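Heme utilization cystosolic carrier protein HutX (Pectobacterium carotovorum, PDB 2PH0) probably binds haem in the cytosol and carries it within the cell during haem utilisation. Local coordinates at residues D49-T54 with Q106-I111. Sequence-based numbering, arbitrary orientation.
Sequences DQVWDT and QHIAFI
The backbones of Val-51, on helix 48-55, and Ile-108, on strand 107-115, stand 8.8 Å apart from CA to CA, and no hydrogen bond joins the two segments. Side chains bridge the gap. Val-51 points toward the strand, and its CG2 methyl does the touching. CG2 of Val-51 lies 4.0 Å from CD1 of Ile-108. The two side chains pass alongside each other in opposite directions. Ile-108 is extended at its tip (chi2 -179°), which carries CD1 out toward the helix. The same CG2 of Val-51 lies 4.2 Å from CZ of Phe-110. It comes to the edge of that ring, near the ring plane, and not over a face. One methyl thus touches both Ile-108 and Phe-110, two residues apart on the strand and both directed toward the helix. Ala-109, between them, faces helix 28-33 instead. Phe-125 and Leu-161 also pack on Val-51, and Phe-154 of helix 148-160 meets the Phe-110 ring edge-to-face. All three touching residues are buried, and the contact is wholly apolar.

Within the helix, Gln-50 O accepts two bonds. Thr-54 N reaches Gln-50 O at 3.3 Å and Thr-54 OG1 reaches Gln-50 O at 2.7 Å, from opposite faces of the carbonyl plane. The hydroxyl thus donates back to its own helix. Gln-106 and His-107 form a classic beta bulge opposite Phe-126 of the neighbouring strand 118-126. The contact is helix-on-sheet packing in the ChuX/HutX fold: a short helix sets a valine against a strand of the six-stranded antiparallel sheet, in a hydrophobic core shared with helix 148-160.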
loop_
_atom_site.group_PDB
_atom_site.type_symbol
_atom_site.label_atom_id
_atom_site.label_comp_id
_atom_site.label_asym_id
_atom_site.label_seq_id
_atom_site.Cartn_x
_atom_site.Cartn_y
_atom_site.Cartn_z
ATOM N N ASP B 49 5.292 -6.533 16.827
ATOM C CA ASP B 49 4.418 -7.683 17.016
ATOM C C ASP B 49 3.389 -7.470 18.117
ATOM O O ASP B 49 2.234 -7.885 17.995
ATOM C CB ASP B 49 5.252 -8.932 17.314
ATOM C CG ASP B 49 6.302 -9.189 16.256
ATOM O OD1 ASP B 49 5.980 -9.032 15.056
ATOM O OD2 ASP B 49 7.442 -9.548 16.620
ATOM N N GLN B 50 3.822 -6.840 19.200
ATOM C CA GLN B 50 2.944 -6.560 20.322
ATOM C C GLN B 50 1.826 -5.645 19.837
ATOM O O GLN B 50 0.647 -5.867 20.119
ATOM C CB GLN B 50 3.734 -5.866 21.428
ATOM C CG GLN B 50 2.960 -5.647 22.714
ATOM C CD GLN B 50 3.789 -4.930 23.757
ATOM O OE1 GLN B 50 4.936 -5.298 24.009
ATOM N NE2 GLN B 50 3.213 -3.903 24.374
ATOM N N VAL B 51 2.214 -4.613 19.098
ATOM C CA VAL B 51 1.260 -3.648 18.567
ATOM C C VAL B 51 0.295 -4.255 17.552
ATOM O O VAL B 51 -0.915 -4.101 17.671
ATOM C CB VAL B 51 2.007 -2.452 17.930
ATOM C CG1 VAL B 51 1.032 -1.563 17.138
ATOM C CG2 VAL B 51 2.702 -1.653 19.017
ATOM N N TRP B 52 0.821 -4.957 16.554
ATOM C CA TRP B 52 -0.033 -5.552 15.540
ATOM C C TRP B 52 -1.021 -6.572 16.107
ATOM O O TRP B 52 -2.207 -6.533 15.782
ATOM C CB TRP B 52 0.821 -6.205 14.448
ATOM C CG TRP B 52 0.018 -6.701 13.293
ATOM C CD1 TRP B 52 -0.678 -7.872 13.221
ATOM C CD2 TRP B 52 -0.215 -6.018 12.058
ATOM N NE1 TRP B 52 -1.334 -7.959 12.015
ATOM C CE2 TRP B 52 -1.065 -6.834 11.282
ATOM C CE3 TRP B 52 0.211 -4.790 11.530
ATOM C CZ2 TRP B 52 -1.498 -6.467 10.005
ATOM C CZ3 TRP B 52 -0.222 -4.427 10.258
ATOM C CH2 TRP B 52 -1.067 -5.263 9.512
ATOM N N ASP B 53 -0.537 -7.486 16.943
ATOM C CA ASP B 53 -1.408 -8.502 17.528
ATOM C C ASP B 53 -2.569 -7.869 18.286
ATOM O O ASP B 53 -3.704 -8.337 18.200
ATOM C CB ASP B 53 -0.618 -9.418 18.472
ATOM C CG ASP B 53 0.274 -10.392 17.724
ATOM O OD1 ASP B 53 -0.233 -11.070 16.808
ATOM O OD2 ASP B 53 1.473 -10.488 18.055
ATOM N N THR B 54 -2.278 -6.799 19.019
ATOM C CA THR B 54 -3.301 -6.099 19.790
ATOM C C THR B 54 -4.355 -5.452 18.890
ATOM O O THR B 54 -5.555 -5.651 19.087
ATOM C CB THR B 54 -2.671 -5.016 20.676
ATOM O OG1 THR B 54 -1.678 -5.613 21.516
ATOM C CG2 THR B 54 -3.729 -4.359 21.549
ATOM N N GLN B 106 11.062 0.788 12.267
ATOM C CA GLN B 106 11.988 1.355 13.242
ATOM C C GLN B 106 11.308 2.256 14.269
ATOM O O GLN B 106 11.846 2.490 15.360
ATOM C CB GLN B 106 13.086 2.148 12.527
ATOM C CG GLN B 106 14.030 1.302 11.694
ATOM C CD GLN B 106 14.677 0.183 12.488
ATOM O OE1 GLN B 106 15.322 0.423 13.509
ATOM N NE2 GLN B 106 14.508 -1.053 12.020
ATOM N N HIS B 107 10.129 2.760 13.922
ATOM C CA HIS B 107 9.385 3.644 14.815
ATOM C C HIS B 107 7.886 3.420 14.674
ATOM O O HIS B 107 7.389 3.083 13.596
ATOM C CB HIS B 107 9.687 5.110 14.493
ATOM C CG HIS B 107 11.132 5.480 14.631
ATOM N ND1 HIS B 107 11.775 5.529 15.850
ATOM C CD2 HIS B 107 12.057 5.812 13.702
ATOM C CE1 HIS B 107 13.036 5.875 15.663
ATOM N NE2 HIS B 107 13.234 6.052 14.370
ATOM N N ILE B 108 7.168 3.595 15.777
ATOM C CA ILE B 108 5.721 3.446 15.770
ATOM C C ILE B 108 5.167 4.654 16.507
ATOM O O ILE B 108 5.699 5.057 17.543
ATOM C CB ILE B 108 5.269 2.153 16.479
ATOM C CG1 ILE B 108 5.842 0.928 15.753
ATOM C CG2 ILE B 108 3.741 2.074 16.497
ATOM C CD1 ILE B 108 5.446 -0.414 16.365
ATOM N N ALA B 109 4.111 5.248 15.966
ATOM C CA ALA B 109 3.520 6.417 16.607
ATOM C C ALA B 109 2.018 6.284 16.764
ATOM O O ALA B 109 1.319 5.811 15.858
ATOM C CB ALA B 109 3.842 7.686 15.797
ATOM N N PHE B 110 1.529 6.699 17.932
ATOM C CA PHE B 110 0.107 6.699 18.236
ATOM C C PHE B 110 -0.252 8.186 18.220
ATOM O O PHE B 110 0.177 8.957 19.078
ATOM C CB PHE B 110 -0.150 6.077 19.611
ATOM C CG PHE B 110 0.047 4.583 19.645
ATOM C CD1 PHE B 110 1.323 4.029 19.686
ATOM C CD2 PHE B 110 -1.050 3.731 19.625
ATOM C CE1 PHE B 110 1.496 2.636 19.708
ATOM C CE2 PHE B 110 -0.887 2.343 19.646
ATOM C CZ PHE B 110 0.390 1.799 19.688
ATOM N N ILE B 111 -1.029 8.582 17.219
ATOM C CA ILE B 111 -1.379 9.982 17.027
ATOM C C ILE B 111 -2.856 10.272 17.188
ATOM O O ILE B 111 -3.691 9.616 16.574
ATOM C CB ILE B 111 -0.969 10.434 15.607
ATOM C CG1 ILE B 111 0.501 10.091 15.354
ATOM C CG2 ILE B 111 -1.215 11.921 15.432
ATOM C CD1 ILE B 111 0.955 10.363 13.937
#